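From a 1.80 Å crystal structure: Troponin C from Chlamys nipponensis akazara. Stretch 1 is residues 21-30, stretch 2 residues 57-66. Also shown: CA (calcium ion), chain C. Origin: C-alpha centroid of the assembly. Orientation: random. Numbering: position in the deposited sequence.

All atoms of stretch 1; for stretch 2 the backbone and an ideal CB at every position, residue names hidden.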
ATOM      1  N   LYS A  21       0.560  -0.324  15.768  1.00 30.79           N
ATOM      2  CA  LYS A  21      -0.844  -0.300  16.157  1.00 31.45           C
ATOM      3  C   LYS A  21      -1.738  -1.282  15.381  1.00 32.14           C
ATOM      4  O   LYS A  21      -2.951  -1.298  15.567  1.00 33.12           O
ATOM      5  CB  LYS A  21      -1.392   1.131  16.107  1.00 33.97           C
ATOM      6  CG  LYS A  21      -0.770   2.053  17.160  1.00 44.83           C
ATOM      7  CD  LYS A  21      -1.414   3.434  17.159  1.00 54.46           C
ATOM      8  CE  LYS A  21      -0.729   4.365  18.158  1.00 59.92           C
ATOM      9  NZ  LYS A  21      -0.286   5.656  17.542  1.00 60.82           N
ATOM     10  N   GLY A  22      -1.141  -2.080  14.498  1.00 26.49           N
ATOM     11  CA  GLY A  22      -1.891  -3.061  13.731  1.00 26.34           C
ATOM     12  C   GLY A  22      -2.479  -2.526  12.434  1.00 27.56           C
ATOM     13  O   GLY A  22      -3.319  -3.169  11.804  1.00 24.41           O
ATOM     14  N   VAL A  23      -2.050  -1.335  12.034  1.00 26.57           N
ATOM     15  CA  VAL A  23      -2.527  -0.736  10.786  1.00 24.62           C
ATOM     16  C   VAL A  23      -1.400   0.011  10.091  1.00 24.60           C
ATOM     17  O   VAL A  23      -0.366   0.293  10.693  1.00 27.12           O
ATOM     18  CB  VAL A  23      -3.683   0.265  11.018  1.00 27.78           C
ATOM     19  CG1 VAL A  23      -4.923  -0.444  11.543  1.00 31.29           C
ATOM     20  CG2 VAL A  23      -3.244   1.391  11.960  1.00 30.96           C
ATOM     21  N   ILE A  24      -1.606   0.320   8.815  1.00 20.25           N
ATOM     22  CA  ILE A  24      -0.723   1.230   8.100  1.00 22.80           C
ATOM     23  C   ILE A  24      -1.485   2.544   7.927  1.00 20.23           C
ATOM     24  O   ILE A  24      -2.560   2.556   7.355  1.00 24.02           O
ATOM     25  CB  ILE A  24      -0.344   0.660   6.720  1.00 23.27           C
ATOM     26  CG1 ILE A  24       0.298  -0.725   6.878  1.00 25.52           C
ATOM     27  CG2 ILE A  24       0.606   1.609   5.990  1.00 22.41           C
ATOM     28  CD1 ILE A  24       0.486  -1.466   5.566  1.00 24.41           C
ATOM     29  N   LYS A  25      -0.947   3.642   8.450  1.00 20.11           N
ATOM     30  CA  LYS A  25      -1.594   4.937   8.291  1.00 24.53           C
ATOM     31  C   LYS A  25      -1.543   5.341   6.823  1.00 20.79           C
ATOM     32  O   LYS A  25      -0.581   5.037   6.119  1.00 20.72           O
ATOM     33  CB  LYS A  25      -0.913   5.999   9.159  1.00 36.52           C
ATOM     34  CG  LYS A  25      -1.091   5.790  10.656  1.00 43.57           C
ATOM     35  CD  LYS A  25      -0.124   6.657  11.447  1.00 48.28           C
ATOM     36  CE  LYS A  25      -0.525   8.133  11.438  1.00 54.42           C
ATOM     37  NZ  LYS A  25      -1.687   8.426  12.331  1.00 60.60           N
ATOM     38  N   VAL A  26      -2.580   6.019   6.357  1.00 21.24           N
ATOM     39  CA  VAL A  26      -2.644   6.401   4.955  1.00 24.98           C
ATOM     40  C   VAL A  26      -1.511   7.364   4.563  1.00 29.42           C
ATOM     41  O   VAL A  26      -1.102   7.411   3.402  1.00 27.10           O
ATOM     42  CB  VAL A  26      -4.046   6.947   4.596  1.00 27.34           C
ATOM     43  CG1 VAL A  26      -3.967   7.981   3.491  1.00 43.80           C
ATOM     44  CG2 VAL A  26      -4.963   5.786   4.225  1.00 26.58           C
ATOM     45  N   ASP A  27      -0.985   8.105   5.536  1.00 24.46           N
ATOM     46  CA  ASP A  27       0.158   8.984   5.291  1.00 28.09           C
ATOM     47  C   ASP A  27       1.351   8.227   4.708  1.00 23.22           C
ATOM     48  O   ASP A  27       2.144   8.791   3.951  1.00 25.50           O
ATOM     49  CB  ASP A  27       0.603   9.676   6.585  1.00 40.18           C
ATOM     50  CG  ASP A  27      -0.423  10.659   7.106  1.00 53.60           C
ATOM     51  OD1 ASP A  27      -1.409  10.938   6.385  1.00 54.83           O
ATOM     52  OD2 ASP A  27      -0.231  11.164   8.236  1.00 57.28           O
ATOM     53  N   VAL A  28       1.505   6.965   5.102  1.00 24.26           N
ATOM     54  CA  VAL A  28       2.618   6.142   4.631  1.00 21.62           C
ATOM     55  C   VAL A  28       2.427   5.842   3.154  1.00 22.32           C
ATOM     56  O   VAL A  28       3.352   5.957   2.353  1.00 19.04           O
ATOM     57  CB  VAL A  28       2.713   4.813   5.421  1.00 28.17           C
ATOM     58  CG1 VAL A  28       3.743   3.883   4.798  1.00 26.29           C
ATOM     59  CG2 VAL A  28       3.038   5.079   6.883  1.00 31.78           C
ATOM     60  N   LEU A  29       1.207   5.461   2.794  1.00 18.87           N
ATOM     61  CA  LEU A  29       0.853   5.255   1.398  1.00 17.96           C
ATOM     62  C   LEU A  29       1.026   6.517   0.566  1.00 16.54           C
ATOM     63  O   LEU A  29       1.540   6.465  -0.548  1.00 19.76           O
ATOM     64  CB  LEU A  29      -0.601   4.804   1.304  1.00 25.31           C
ATOM     65  CG  LEU A  29      -0.862   3.494   0.578  1.00 34.12           C
ATOM     66  CD1 LEU A  29      -0.006   2.386   1.174  1.00 31.26           C
ATOM     67  CD2 LEU A  29      -2.352   3.173   0.684  1.00 25.96           C
ATOM     68  N   ARG A  30       0.538   7.642   1.082  1.00 19.06           N
ATOM     69  CA  ARG A  30       0.678   8.924   0.392  1.00 18.09           C
ATOM     70  C   ARG A  30       2.154   9.230   0.168  1.00 22.24           C
ATOM     71  O   ARG A  30       2.556   9.642  -0.922  1.00 20.65           O
ATOM     72  CB  ARG A  30       0.042  10.050   1.207  1.00 26.35           C
ATOM     73  CG  ARG A  30       0.139  11.412   0.544  1.00 28.75           C
ATOM     74  CD  ARG A  30      -0.472  12.492   1.428  1.00 35.43           C
ATOM     75  NE  ARG A  30      -1.818  12.125   1.872  1.00 37.85           N
ATOM     76  CZ  ARG A  30      -2.911  12.245   1.125  1.00 42.05           C
ATOM     77  NH1 ARG A  30      -2.825  12.726  -0.109  1.00 47.62           N
ATOM     78  NH2 ARG A  30      -4.092  11.880   1.609  1.00 41.33           N
ATOM     79  N   UNK A  57     -11.122   5.038   6.685  1.00 36.34           N
ATOM     80  CA  UNK A  57     -10.798   5.220   8.096  1.00 35.06           C
ATOM     81  C   UNK A  57      -9.481   5.968   8.272  1.00 34.32           C
ATOM     82  O   UNK A  57      -9.145   6.412   9.373  1.00 33.64           O
ATOM     83  CB  UNK A  57     -10.729   3.865   8.803  1.00 35.06           C
ATOM     84  N   UNK A  58      -8.738   6.108   7.174  1.00 29.38           N
ATOM     85  CA  UNK A  58      -7.434   6.741   7.208  1.00 26.42           C
ATOM     86  C   UNK A  58      -6.360   5.774   7.675  1.00 26.11           C
ATOM     87  O   UNK A  58      -5.225   6.165   7.932  1.00 25.29           O
ATOM     88  CB  UNK A  58      -7.466   7.972   8.117  1.00 26.42           C
ATOM     89  N   UNK A  59      -6.725   4.502   7.790  1.00 23.50           N
ATOM     90  CA  UNK A  59      -5.780   3.468   8.189  1.00 22.40           C
ATOM     91  C   UNK A  59      -6.031   2.225   7.344  1.00 25.02           C
ATOM     92  O   UNK A  59      -7.172   1.927   6.992  1.00 21.41           O
ATOM     93  CB  UNK A  59      -5.903   3.152   9.681  1.00 22.40           C
ATOM     94  N   UNK A  60      -4.981   1.492   7.026  1.00 21.88           N
ATOM     95  CA  UNK A  60      -5.136   0.264   6.255  1.00 22.65           C
ATOM     96  C   UNK A  60      -4.975  -0.920   7.193  1.00 25.17           C
ATOM     97  O   UNK A  60      -3.881  -1.154   7.700  1.00 23.10           O
ATOM     98  CB  UNK A  60      -4.126   0.195   5.108  1.00 22.65           C
ATOM     99  N   UNK A  61      -6.052  -1.660   7.455  1.00 23.06           N
ATOM    100  CA  UNK A  61      -5.906  -2.831   8.323  1.00 23.34           C
ATOM    101  C   UNK A  61      -5.387  -4.023   7.516  1.00 22.30           C
ATOM    102  O   UNK A  61      -5.235  -3.932   6.296  1.00 22.48           O
ATOM    103  CB  UNK A  61      -7.238  -3.178   8.990  1.00 23.34           C
ATOM    104  N   UNK A  62      -5.095  -5.139   8.179  1.00 26.30           N
ATOM    105  CA  UNK A  62      -4.437  -6.241   7.473  1.00 26.07           C
ATOM    106  C   UNK A  62      -5.342  -6.855   6.409  1.00 19.57           C
ATOM    107  O   UNK A  62      -4.878  -7.283   5.352  1.00 23.80           O
ATOM    108  CB  UNK A  62      -4.003  -7.319   8.468  1.00 26.07           C
ATOM    109  N   UNK A  63      -6.639  -6.885   6.681  1.00 23.59           N
ATOM    110  CA  UNK A  63      -7.572  -7.432   5.709  1.00 26.19           C
ATOM    111  C   UNK A  63      -7.603  -6.574   4.447  1.00 24.78           C
ATOM    112  O   UNK A  63      -7.638  -7.094   3.334  1.00 27.26           O
ATOM    113  CB  UNK A  63      -8.973  -7.538   6.315  1.00 26.19           C
ATOM    114  N   UNK A  64      -7.581  -5.259   4.621  1.00 24.43           N
ATOM    115  CA  UNK A  64      -7.546  -4.350   3.477  1.00 23.41           C
ATOM    116  C   UNK A  64      -6.243  -4.522   2.717  1.00 19.46           C
ATOM    117  O   UNK A  64      -6.205  -4.499   1.486  1.00 20.59           O
ATOM    118  CB  UNK A  64      -7.712  -2.898   3.929  1.00 23.41           C
ATOM    119  N   UNK A  65      -5.167  -4.702   3.468  1.00 18.54           N
ATOM    120  CA  UNK A  65      -3.853  -4.854   2.873  1.00 19.07           C
ATOM    121  C   UNK A  65      -3.816  -6.134   2.036  1.00 17.95           C
ATOM    122  O   UNK A  65      -3.317  -6.141   0.913  1.00 20.16           O
ATOM    123  CB  UNK A  65      -2.769  -4.876   3.952  1.00 19.07           C
ATOM    124  N   UNK A  66      -4.376  -7.212   2.583  1.00 20.53           N
ATOM    125  CA  UNK A  66      -4.379  -8.499   1.899  1.00 23.02           C
ATOM    126  C   UNK A  66      -5.218  -8.451   0.631  1.00 26.67           C
ATOM    127  O   UNK A  66      -4.830  -8.991  -0.412  1.00 30.44           O
ATOM    128  CB  UNK A  66      -4.900  -9.595   2.831  1.00 23.02           C
TER
HETATM  129 CA    CA C   1      -9.391   1.283   6.571  1.00 27.32          CA

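Position 57 lies beside the calcium ion, and stretch 1 has nothing near its ideal CB. A small side chain carrying oxygen would suit it: Asp, Asn, Ser or Thr. It is Ser 57, its OG 2.7 Å from the calcium.

Position 58 has phi 81° and psi 9°. Positive phi favours glycine, with Asn or Asp as alternatives. The ideal CB would stay 5.0 Å from Val 26 CB, so stretch 1 leaves room. The residue is Gly 58. Its O accepts a hydrogen bond from Val 26 N at 3.1 Å.

Position 59 is in a strand, a non-hydrogen-bonded partner of Lys 25. Its ideal CB is 3.9 Å from Val 23 CB. Val, Ile or Thr would fit. It is Thr 59. Its OG1 shares a hydrogen bond with Ser 57 OG at 2.7 Å. Its backbone O binds the calcium at 2.4 Å.

Position 60 is the hydrogen-bonded partner of Ile 24. Its N donates to Ile 24 O at 2.7 Å, and its O accepts from Ile 24 N at 2.9 Å. The CB points to the sheet face that carries Ile 24, with Val 26 and Leu 29 nearby. This apolar setting calls for Val, Ile or perhaps Leu. It is Val 60. Its CB lies 4.1 Å from Ile 24 CB, and its CG2 4.4 Å from Leu 29 CD2.

Position 61 comes right before a helix, with CB sideways and 4.4 Å from Val 23 CG1. Asp, Ser, Thr or Asn would suit an N-cap. Asp 61 caps the helix: its OD1 accepts from the backbone N of position 64 at 2.9 Å. Its OD2 accepts from a calcium-bound water at 2.5 Å.

Position 62 is loosely constrained, its ideal CB 5.4 Å from Gly 22 O. Many residues would do. It is Tyr 62. Its CB points sideways, and the ring makes no close contact with stretch 1. A water bridges its N and Gly 22 O, 2.8 Å from each.

Position 63 is out of reach, and a polar residue is reasonable: Glu 63.

Position 64 points its CB toward stretch 1 but touches nothing there. The nearby calcium suggests Asp or Glu. Glu 64 binds it with OE1 and OE2, each at 2.6 Å.

Position 65 points toward stretch 1, its ideal CB 5.0 Å from Ile 24 CD1. Leu, Met or Phe would suit. Phe 65 takes Ile 24 CD1 over one ring face.

Position 66 is out of reach, so many residues would do. It is Lys 66.

Stretch 2 (57-66) SGTVDYEEFK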
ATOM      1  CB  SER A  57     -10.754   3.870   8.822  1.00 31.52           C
ATOM      2  OG  SER A  57      -9.572   3.149   8.498  1.00 28.04           O
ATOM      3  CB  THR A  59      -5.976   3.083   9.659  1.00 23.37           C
ATOM      4  OG1 THR A  59      -7.339   2.690   9.861  1.00 27.76           O
ATOM      5  CG2 THR A  59      -5.657   4.255  10.566  1.00 30.62           C
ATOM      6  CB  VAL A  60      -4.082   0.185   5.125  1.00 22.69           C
ATOM      7  CG1 VAL A  60      -4.217  -1.121   4.356  1.00 20.68           C
ATOM      8  CG2 VAL A  60      -4.231   1.373   4.172  1.00 24.75           C
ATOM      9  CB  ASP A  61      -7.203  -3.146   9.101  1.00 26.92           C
ATOM     10  CG  ASP A  61      -8.394  -3.408   8.196  1.00 30.43           C
ATOM     11  OD1 ASP A  61      -8.281  -4.242   7.274  1.00 30.83           O
ATOM     12  OD2 ASP A  61      -9.455  -2.781   8.416  1.00 32.18           O
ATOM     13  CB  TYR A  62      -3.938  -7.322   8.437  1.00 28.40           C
ATOM     14  CG  TYR A  62      -3.236  -8.464   7.731  1.00 27.15           C
ATOM     15  CD1 TYR A  62      -3.846  -9.708   7.606  1.00 30.42           C
ATOM     16  CD2 TYR A  62      -1.972  -8.298   7.185  1.00 27.63           C
ATOM     17  CE1 TYR A  62      -3.211 -10.755   6.958  1.00 28.73           C
ATOM     18  CE2 TYR A  62      -1.330  -9.337   6.529  1.00 24.68           C
ATOM     19  CZ  TYR A  62      -1.954 -10.563   6.427  1.00 25.00           C
ATOM     20  OH  TYR A  62      -1.320 -11.598   5.778  1.00 30.53           O
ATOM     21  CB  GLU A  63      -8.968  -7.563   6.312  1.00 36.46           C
ATOM     22  CG  GLU A  63      -9.968  -8.208   5.389  1.00 51.33           C
ATOM     23  CD  GLU A  63     -11.333  -8.337   6.027  1.00 64.40           C
ATOM     24  OE1 GLU A  63     -11.479  -9.162   6.956  1.00 66.87           O
ATOM     25  OE2 GLU A  63     -12.256  -7.606   5.606  1.00 70.09           O
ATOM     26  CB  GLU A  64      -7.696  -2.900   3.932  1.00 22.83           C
ATOM     27  CG  GLU A  64      -9.053  -2.586   4.514  1.00 29.32           C
ATOM     28  CD  GLU A  64      -9.113  -1.200   5.075  1.00 29.05           C
ATOM     29  OE1 GLU A  64      -8.090  -0.749   5.643  1.00 24.44           O
ATOM     30  OE2 GLU A  64     -10.165  -0.548   4.923  1.00 28.83           O
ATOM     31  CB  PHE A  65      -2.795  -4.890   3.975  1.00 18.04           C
ATOM     32  CG  PHE A  65      -1.386  -4.813   3.468  1.00 16.67           C
ATOM     33  CD1 PHE A  65      -0.955  -3.712   2.754  1.00 17.80           C
ATOM     34  CD2 PHE A  65      -0.483  -5.845   3.728  1.00 19.71           C
ATOM     35  CE1 PHE A  65       0.364  -3.637   2.289  1.00 22.67           C
ATOM     36  CE2 PHE A  65       0.824  -5.780   3.263  1.00 19.34           C
ATOM     37  CZ  PHE A  65       1.248  -4.670   2.550  1.00 22.77           C
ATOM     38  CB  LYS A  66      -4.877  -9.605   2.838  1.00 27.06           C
ATOM     39  CG  LYS A  66      -4.847 -10.983   2.218  1.00 36.66           C
ATOM     40  CD  LYS A  66      -5.103 -12.076   3.241  1.00 44.44           C
ATOM     41  CE  LYS A  66      -4.972 -13.447   2.588  1.00 51.15           C
ATOM     42  NZ  LYS A  66      -5.204 -14.562   3.547  1.00 56.26           N
TER
HETATM   43  O   HOH W   1      -5.033  -5.188  11.013  1.00 33.04           O
HETATM   44  O   HOH W   2      -9.703  -0.331   8.623  1.00 35.54           O
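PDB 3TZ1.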